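Local coordinates for protein formiminoglutamase (Trypanosoma cruzi, PDB 4MYK) that is an arginase-like enzyme with a dinuclear manganese centre that probably hydrolyses N-formimino-L-glutamate to glutamate and formamide, at residues L208-E221 / V254-L267. The protein carries 1 engineered substitution. Sequence-based numbering, arbitrary orientation.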
ATOM      1  N   LEU A 208       6.142 -10.381 -13.372  1.00 17.66           N
ATOM      2  CA  LEU A 208       5.876  -9.099 -12.722  1.00 17.90           C
ATOM      3  C   LEU A 208       7.079  -8.141 -12.824  1.00 15.57           C
ATOM      4  O   LEU A 208       6.939  -7.001 -13.266  1.00 15.81           O
ATOM      5  CB  LEU A 208       5.480  -9.329 -11.256  1.00 16.01           C
ATOM      6  CG  LEU A 208       5.155  -8.103 -10.398  1.00 16.42           C
ATOM      7  CD1 LEU A 208       4.015  -7.300 -11.000  1.00 15.80           C
ATOM      8  CD2 LEU A 208       4.841  -8.507  -8.976  1.00 15.87           C
ATOM      9  N   SER A 209       8.256  -8.630 -12.438  1.00 15.16           N
ATOM     10  CA  SER A 209       9.473  -7.830 -12.424  1.00 15.88           C
ATOM     11  C   SER A 209       9.751  -7.142 -13.765  1.00 18.28           C
ATOM     12  O   SER A 209      10.233  -6.015 -13.809  1.00 19.30           O
ATOM     13  CB  SER A 209      10.676  -8.675 -11.973  1.00 18.26           C
ATOM     14  OG  SER A 209      10.877  -9.791 -12.817  1.00 17.57           O
ATOM     15  N   GLU A 210       9.425  -7.813 -14.859  1.00 20.94           N
ATOM     16  CA  GLU A 210       9.657  -7.241 -16.181  1.00 20.60           C
ATOM     17  C   GLU A 210       8.555  -6.253 -16.584  1.00 21.19           C
ATOM     18  O   GLU A 210       8.838  -5.212 -17.191  1.00 21.49           O
ATOM     19  CB  GLU A 210       9.860  -8.350 -17.218  1.00 20.97           C
ATOM     20  CG  GLU A 210       8.702  -8.593 -18.145  1.00 24.11           C
ATOM     21  CD  GLU A 210       9.022  -9.663 -19.183  1.00 33.94           C
ATOM     22  OE1 GLU A 210       9.482 -10.770 -18.788  1.00 29.51           O
ATOM     23  OE2 GLU A 210       8.817  -9.387 -20.391  1.00 26.29           O
ATOM     24  N   VAL A 211       7.309  -6.560 -16.227  1.00 18.50           N
ATOM     25  CA  VAL A 211       6.212  -5.600 -16.405  1.00 17.23           C
ATOM     26  C   VAL A 211       6.557  -4.289 -15.680  1.00 18.20           C
ATOM     27  O   VAL A 211       6.411  -3.191 -16.217  1.00 16.19           O
ATOM     28  CB  VAL A 211       4.869  -6.152 -15.856  1.00 16.28           C
ATOM     29  CG1 VAL A 211       3.792  -5.076 -15.851  1.00 16.52           C
ATOM     30  CG2 VAL A 211       4.412  -7.365 -16.652  1.00 16.64           C
ATOM     31  N   ARG A 212       7.025  -4.428 -14.444  1.00 20.31           N
ATOM     32  CA  ARG A 212       7.388  -3.290 -13.626  1.00 19.60           C
ATOM     33  C   ARG A 212       8.612  -2.592 -14.210  1.00 19.67           C
ATOM     34  O   ARG A 212       8.702  -1.366 -14.166  1.00 19.25           O
ATOM     35  CB  ARG A 212       7.657  -3.737 -12.194  1.00 19.91           C
ATOM     36  CG  ARG A 212       6.487  -4.435 -11.516  1.00 21.56           C
ATOM     37  CD  ARG A 212       6.447  -4.019 -10.063  1.00 28.15           C
ATOM     38  NE  ARG A 212       6.422  -2.563 -10.019  1.00 30.62           N
ATOM     39  CZ  ARG A 212       5.319  -1.844  -9.832  1.00 39.21           C
ATOM     40  NH1 ARG A 212       4.151  -2.460  -9.611  1.00 24.18           N
ATOM     41  NH2 ARG A 212       5.397  -0.510  -9.837  1.00 29.36           N
ATOM     42  N   LYS A 213       9.535  -3.377 -14.766  1.00 17.94           N
ATOM     43  CA  LYS A 213      10.737  -2.845 -15.396  1.00 20.03           C
ATOM     44  C   LYS A 213      10.399  -1.937 -16.579  1.00 18.69           C
ATOM     45  O   LYS A 213      10.946  -0.833 -16.691  1.00 22.02           O
ATOM     46  CB  LYS A 213      11.634  -3.989 -15.865  1.00 23.90           C
ATOM     47  CG  LYS A 213      13.117  -3.671 -15.939  1.00 24.30           C
ATOM     48  CD  LYS A 213      13.826  -4.739 -16.771  1.00 30.93           C
ATOM     49  CE  LYS A 213      13.280  -6.152 -16.475  1.00 33.95           C
ATOM     50  NZ  LYS A 213      13.264  -7.092 -17.653  1.00 34.52           N
ATOM     51  N   LYS A 214       9.490  -2.398 -17.441  1.00 18.29           N
ATOM     52  CA  LYS A 214       9.096  -1.660 -18.651  1.00 17.04           C
ATOM     53  C   LYS A 214       8.051  -0.575 -18.427  1.00 19.11           C
ATOM     54  O   LYS A 214       7.946   0.351 -19.214  1.00 21.73           O
ATOM     55  CB  LYS A 214       8.534  -2.606 -19.706  1.00 18.43           C
ATOM     56  CG  LYS A 214       9.438  -3.741 -20.112  1.00 19.99           C
ATOM     57  CD  LYS A 214       8.837  -4.457 -21.308  1.00 23.55           C
ATOM     58  CE  LYS A 214       9.449  -5.824 -21.514  1.00 28.22           C
ATOM     59  NZ  LYS A 214       8.756  -6.527 -22.630  1.00 28.57           N
ATOM     60  N   GLY A 215       7.264  -0.702 -17.367  1.00 18.10           N
ATOM     61  CA  GLY A 215       6.056   0.084 -17.228  1.00 17.88           C
ATOM     62  C   GLY A 215       4.922  -0.826 -17.640  1.00 16.48           C
ATOM     63  O   GLY A 215       5.015  -1.510 -18.656  1.00 15.93           O
ATOM     64  N   ALA A 216       3.860  -0.858 -16.847  1.00 17.67           N
ATOM     65  CA  ALA A 216       2.793  -1.835 -17.053  1.00 16.43           C
ATOM     66  C   ALA A 216       2.112  -1.673 -18.410  1.00 16.74           C
ATOM     67  O   ALA A 216       1.881  -2.644 -19.126  1.00 15.08           O
ATOM     68  CB  ALA A 216       1.773  -1.756 -15.932  1.00 17.89           C
ATOM     69  N   VAL A 217       1.805  -0.429 -18.759  1.00 20.69           N
ATOM     70  CA  VAL A 217       1.120  -0.133 -20.009  1.00 19.01           C
ATOM     71  C   VAL A 217       1.982  -0.508 -21.221  1.00 19.71           C
ATOM     72  O   VAL A 217       1.491  -1.144 -22.153  1.00 19.76           O
ATOM     73  CB  VAL A 217       0.652   1.351 -20.055  1.00 18.27           C
ATOM     74  CG1 VAL A 217       0.271   1.765 -21.462  1.00 19.73           C
ATOM     75  CG2 VAL A 217      -0.509   1.568 -19.097  1.00 18.53           C
ATOM     76  N   ALA A 218       3.263  -0.130 -21.189  1.00 20.81           N
ATOM     77  CA  ALA A 218       4.217  -0.486 -22.244  1.00 23.41           C
ATOM     78  C   ALA A 218       4.399  -1.999 -22.363  1.00 18.10           C
ATOM     79  O   ALA A 218       4.465  -2.544 -23.463  1.00 21.73           O
ATOM     80  CB  ALA A 218       5.563   0.181 -21.996  1.00 18.61           C
ATOM     81  N   ALA A 219       4.503  -2.667 -21.223  1.00 17.45           N
ATOM     82  CA  ALA A 219       4.607  -4.112 -21.196  1.00 16.76           C
ATOM     83  C   ALA A 219       3.347  -4.737 -21.783  1.00 18.90           C
ATOM     84  O   ALA A 219       3.424  -5.702 -22.533  1.00 17.14           O
ATOM     85  CB  ALA A 219       4.818  -4.592 -19.768  1.00 18.12           C
ATOM     86  N   LEU A 220       2.188  -4.183 -21.427  1.00 16.65           N
ATOM     87  CA  LEU A 220       0.904  -4.660 -21.949  1.00 18.61           C
ATOM     88  C   LEU A 220       0.711  -4.359 -23.445  1.00 18.98           C
ATOM     89  O   LEU A 220       0.042  -5.101 -24.147  1.00 18.67           O
ATOM     90  CB  LEU A 220      -0.261  -4.075 -21.150  1.00 16.93           C
ATOM     91  CG  LEU A 220      -1.649  -4.547 -21.581  1.00 16.79           C
ATOM     92  CD1 LEU A 220      -1.760  -6.042 -21.436  1.00 16.20           C
ATOM     93  CD2 LEU A 220      -2.699  -3.877 -20.755  1.00 18.00           C
ATOM     94  N   GLU A 221       1.288  -3.268 -23.932  1.00 18.23           N
ATOM     95  CA  GLU A 221       1.308  -3.011 -25.367  1.00 20.48           C
ATOM     96  C   GLU A 221       2.036  -4.143 -26.065  1.00 20.14           C
ATOM     97  O   GLU A 221       1.553  -4.713 -27.047  1.00 20.04           O
ATOM     98  CB  GLU A 221       1.991  -1.681 -25.666  1.00 21.86           C
ATOM     99  CG  GLU A 221       1.091  -0.493 -25.394  1.00 24.78           C
ATOM    100  CD  GLU A 221       1.824   0.834 -25.451  1.00 32.42           C
ATOM    101  OE1 GLU A 221       3.074   0.832 -25.460  1.00 32.78           O
ATOM    102  OE2 GLU A 221       1.139   1.878 -25.474  1.00 32.60           O
ATOM    103  N   VAL A 254       3.120  -9.072  -3.302  1.00 16.59           N
ATOM    104  CA  VAL A 254       3.517  -8.084  -4.302  1.00 17.51           C
ATOM    105  C   VAL A 254       2.626  -8.228  -5.535  1.00 17.58           C
ATOM    106  O   VAL A 254       1.880  -9.210  -5.664  1.00 16.98           O
ATOM    107  CB  VAL A 254       5.002  -8.207  -4.721  1.00 13.94           C
ATOM    108  CG1 VAL A 254       5.918  -7.763  -3.605  1.00 17.48           C
ATOM    109  CG2 VAL A 254       5.329  -9.626  -5.147  1.00 16.92           C
ATOM    110  N   GLY A 255       2.714  -7.250  -6.434  1.00 14.87           N
ATOM    111  CA  GLY A 255       1.918  -7.257  -7.644  1.00 15.17           C
ATOM    112  C   GLY A 255       1.544  -5.868  -8.126  1.00 15.59           C
ATOM    113  O   GLY A 255       2.061  -4.858  -7.648  1.00 18.83           O
ATOM    114  N   LEU A 256       0.631  -5.826  -9.086  1.00 14.02           N
ATOM    115  CA  LEU A 256       0.271  -4.591  -9.754  1.00 17.89           C
ATOM    116  C   LEU A 256      -0.379  -3.617  -8.788  1.00 17.04           C
ATOM    117  O   LEU A 256      -1.134  -4.015  -7.912  1.00 15.17           O
ATOM    118  CB  LEU A 256      -0.671  -4.884 -10.929  1.00 17.98           C
ATOM    119  CG  LEU A 256      -0.124  -5.751 -12.074  1.00 17.17           C
ATOM    120  CD1 LEU A 256      -1.237  -6.107 -13.019  1.00 13.86           C
ATOM    121  CD2 LEU A 256       1.035  -5.059 -12.820  1.00 14.43           C
ATOM    122  N   SER A 257      -0.096  -2.334  -8.947  1.00 14.40           N
ATOM    123  CA  SER A 257      -0.793  -1.353  -8.141  1.00 15.53           C
ATOM    124  C   SER A 257      -2.155  -1.059  -8.775  1.00 14.46           C
ATOM    125  O   SER A 257      -2.405  -1.392  -9.936  1.00 13.93           O
ATOM    126  CB  SER A 257       0.029  -0.073  -8.007  1.00 15.91           C
ATOM    127  OG  SER A 257       0.141   0.592  -9.249  1.00 15.56           O
ATOM    128  N   ALA A 258      -3.038  -0.442  -8.003  1.00 13.41           N
ATOM    129  CA  ALA A 258      -4.348  -0.077  -8.517  1.00 15.16           C
ATOM    130  C   ALA A 258      -4.225   0.858  -9.733  1.00 13.85           C
ATOM    131  O   ALA A 258      -4.904   0.654 -10.734  1.00 16.62           O
ATOM    132  CB  ALA A 258      -5.231   0.543  -7.391  1.00 12.78           C
ATOM    133  N   GLN A 259      -3.344   1.857  -9.656  1.00 15.40           N
ATOM    134  CA  GLN A 259      -3.125   2.778 -10.783  1.00 13.81           C
ATOM    135  C   GLN A 259      -2.669   2.058 -12.058  1.00 15.27           C
ATOM    136  O   GLN A 259      -3.122   2.373 -13.157  1.00 14.55           O
ATOM    137  CB  GLN A 259      -2.110   3.865 -10.415  1.00 16.42           C
ATOM    138  CG  GLN A 259      -2.079   5.033 -11.398  1.00 17.65           C
ATOM    139  CD  GLN A 259      -3.459   5.654 -11.611  1.00 19.02           C
ATOM    140  OE1 GLN A 259      -4.073   6.176 -10.677  1.00 20.91           O
ATOM    141  NE2 GLN A 259      -3.947   5.605 -12.843  1.00 19.86           N
ATOM    142  N   GLU A 260      -1.756   1.103 -11.904  1.00 14.67           N
ATOM    143  CA  GLU A 260      -1.302   0.294 -13.032  1.00 14.46           C
ATOM    144  C   GLU A 260      -2.468  -0.467 -13.641  1.00 15.25           C
ATOM    145  O   GLU A 260      -2.639  -0.479 -14.859  1.00 16.83           O
ATOM    146  CB  GLU A 260      -0.216  -0.681 -12.588  1.00 15.77           C
ATOM    147  CG  GLU A 260       1.098  -0.015 -12.235  1.00 15.76           C
ATOM    148  CD  GLU A 260       2.090  -1.012 -11.689  1.00 19.89           C
ATOM    149  OE1 GLU A 260       1.667  -1.882 -10.891  1.00 18.86           O
ATOM    150  OE2 GLU A 260       3.284  -0.937 -12.061  1.00 22.40           O
ATOM    151  N   ALA A 261      -3.267  -1.093 -12.781  1.00 15.07           N
ATOM    152  CA  ALA A 261      -4.463  -1.807 -13.201  1.00 15.24           C
ATOM    153  C   ALA A 261      -5.378  -0.905 -14.033  1.00 13.77           C
ATOM    154  O   ALA A 261      -5.765  -1.266 -15.144  1.00 15.72           O
ATOM    155  CB  ALA A 261      -5.199  -2.356 -11.994  1.00 16.14           C
ATOM    156  N   PHE A 262      -5.718   0.265 -13.496  1.00 14.47           N
ATOM    157  CA  PHE A 262      -6.536   1.243 -14.212  1.00 13.45           C
ATOM    158  C   PHE A 262      -5.911   1.595 -15.557  1.00 17.13           C
ATOM    159  O   PHE A 262      -6.579   1.556 -16.591  1.00 16.96           O
ATOM    160  CB  PHE A 262      -6.662   2.535 -13.415  1.00 15.11           C
ATOM    161  CG  PHE A 262      -7.352   2.373 -12.105  1.00 15.34           C
ATOM    162  CD1 PHE A 262      -7.930   1.168 -11.757  1.00 15.48           C
ATOM    163  CD2 PHE A 262      -7.424   3.434 -11.216  1.00 13.33           C
ATOM    164  CE1 PHE A 262      -8.571   1.021 -10.541  1.00 17.75           C
ATOM    165  CE2 PHE A 262      -8.058   3.300 -10.005  1.00 14.58           C
ATOM    166  CZ  PHE A 262      -8.637   2.091  -9.661  1.00 18.15           C
ATOM    167  N   ASP A 263      -4.633   1.962 -15.532  1.00 14.07           N
ATOM    168  CA  ASP A 263      -3.916   2.314 -16.749  1.00 14.79           C
ATOM    169  C   ASP A 263      -3.941   1.190 -17.784  1.00 16.36           C
ATOM    170  O   ASP A 263      -4.016   1.452 -18.986  1.00 16.52           O
ATOM    171  CB  ASP A 263      -2.473   2.688 -16.431  1.00 15.89           C
ATOM    172  CG  ASP A 263      -2.351   4.030 -15.723  1.00 16.94           C
ATOM    173  OD1 ASP A 263      -3.386   4.632 -15.390  1.00 18.63           O
ATOM    174  OD2 ASP A 263      -1.213   4.482 -15.503  1.00 19.21           O
ATOM    175  N   MET A 264      -3.864  -0.054 -17.317  1.00 12.62           N
ATOM    176  CA  MET A 264      -3.892  -1.212 -18.214  1.00 15.42           C
ATOM    177  C   MET A 264      -5.279  -1.451 -18.786  1.00 14.65           C
ATOM    178  O   MET A 264      -5.426  -1.836 -19.944  1.00 18.59           O
ATOM    179  CB  MET A 264      -3.437  -2.476 -17.489  1.00 18.20           C
ATOM    180  CG  MET A 264      -1.972  -2.510 -17.107  1.00 14.19           C
ATOM    181  SD  MET A 264      -1.667  -3.880 -15.973  1.00 16.18           S
ATOM    182  CE  MET A 264      -2.121  -5.280 -16.997  1.00 14.18           C
ATOM    183  N   CYS A 265      -6.299  -1.249 -17.960  1.00 14.90           N
ATOM    184  CA  CYS A 265      -7.679  -1.367 -18.415  1.00 14.70           C
ATOM    185  C   CYS A 265      -8.040  -0.294 -19.453  1.00 16.33           C
ATOM    186  O   CYS A 265      -8.737  -0.580 -20.423  1.00 14.50           O
ATOM    187  CB  CYS A 265      -8.644  -1.346 -17.228  1.00 16.23           C
ATOM    188  SG  CYS A 265      -8.597  -2.885 -16.304  1.00 14.39           S
ATOM    189  N   PHE A 266      -7.540   0.926 -19.252  1.00 15.69           N
ATOM    190  CA  PHE A 266      -7.720   1.987 -20.236  1.00 15.68           C
ATOM    191  C   PHE A 266      -7.086   1.615 -21.585  1.00 18.76           C
ATOM    192  O   PHE A 266      -7.697   1.807 -22.638  1.00 18.08           O
ATOM    193  CB  PHE A 266      -7.144   3.302 -19.728  1.00 16.21           C
ATOM    194  CG  PHE A 266      -7.517   4.497 -20.578  1.00 19.95           C
ATOM    195  CD1 PHE A 266      -6.782   4.823 -21.707  1.00 20.99           C
ATOM    196  CD2 PHE A 266      -8.602   5.291 -20.243  1.00 17.39           C
ATOM    197  CE1 PHE A 266      -7.128   5.924 -22.486  1.00 23.85           C
ATOM    198  CE2 PHE A 266      -8.949   6.389 -21.015  1.00 21.26           C
ATOM    199  CZ  PHE A 266      -8.217   6.703 -22.137  1.00 18.90           C
ATOM    200  N   LEU A 267      -5.863   1.090 -21.556  1.00 18.98           N
ATOM    201  CA  LEU A 267      -5.197   0.671 -22.788  1.00 19.87           C
ATOM    202  C   LEU A 267      -6.044  -0.373 -23.505  1.00 19.71           C
ATOM    203  O   LEU A 267      -6.349  -0.223 -24.683  1.00 20.56           O
ATOM    204  CB  LEU A 267      -3.784   0.127 -22.502  1.00 19.35           C
ATOM    205  CG  LEU A 267      -2.942  -0.450 -23.656  1.00 20.89           C
ATOM    206  CD1 LEU A 267      -2.634   0.599 -24.710  1.00 18.83           C
ATOM    207  CD2 LEU A 267      -1.647  -1.057 -23.114  1.00 20.47           C
TER
HETATM  208  O   HOH W   1       4.508   0.703 -14.352  1.00 29.90           O
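Glu260, in the first turn of helix 258-267, reaches along Ala216 to a salt bridge with Arg212. Its CB lies 4.0 Å from Ala216 CB, and CG stays beside the same methyl; the chain then runs on extended (chi2 175°) and carries OE2 over one face of the guanidinium, 3.2 Å from Arg212 CZ, the two planes 38° apart. OE1 stands 2.9 Å from Arg212 NH1, but the bond is weak and bent, N-H...O 123°. A much straighter bond, 2.7 Å from Ser257 N to OE1, fixes the carboxylate, and the weaker return bond from Glu260 N to Ser257 OG completes a capping box. OE2 also accepts from a water that in turn accepts from Ala216 N, so the carboxylate links the starts of helices 216-221 and 258-267.

Farther along, these helices cross at -38° with axes 9.2 Å apart. Leu220 CD2 packs on Met264 CB, while Leu267 CD2 fits among Val217, Leu220 and Glu221. At the other end, Leu208 presses CD2 to 3.4 Å from Gly255 CA, a tight contact.

The pairing joins helices following strands 204-207 and 231-236 of the parallel arginase-fold sheet. Phe183 of strand 180-185 underlies Val211, Leu220 and Met264, Phe235 meets Leu256, and helix 290-306 flanks helix 258-267 through Phe262 and Cys265.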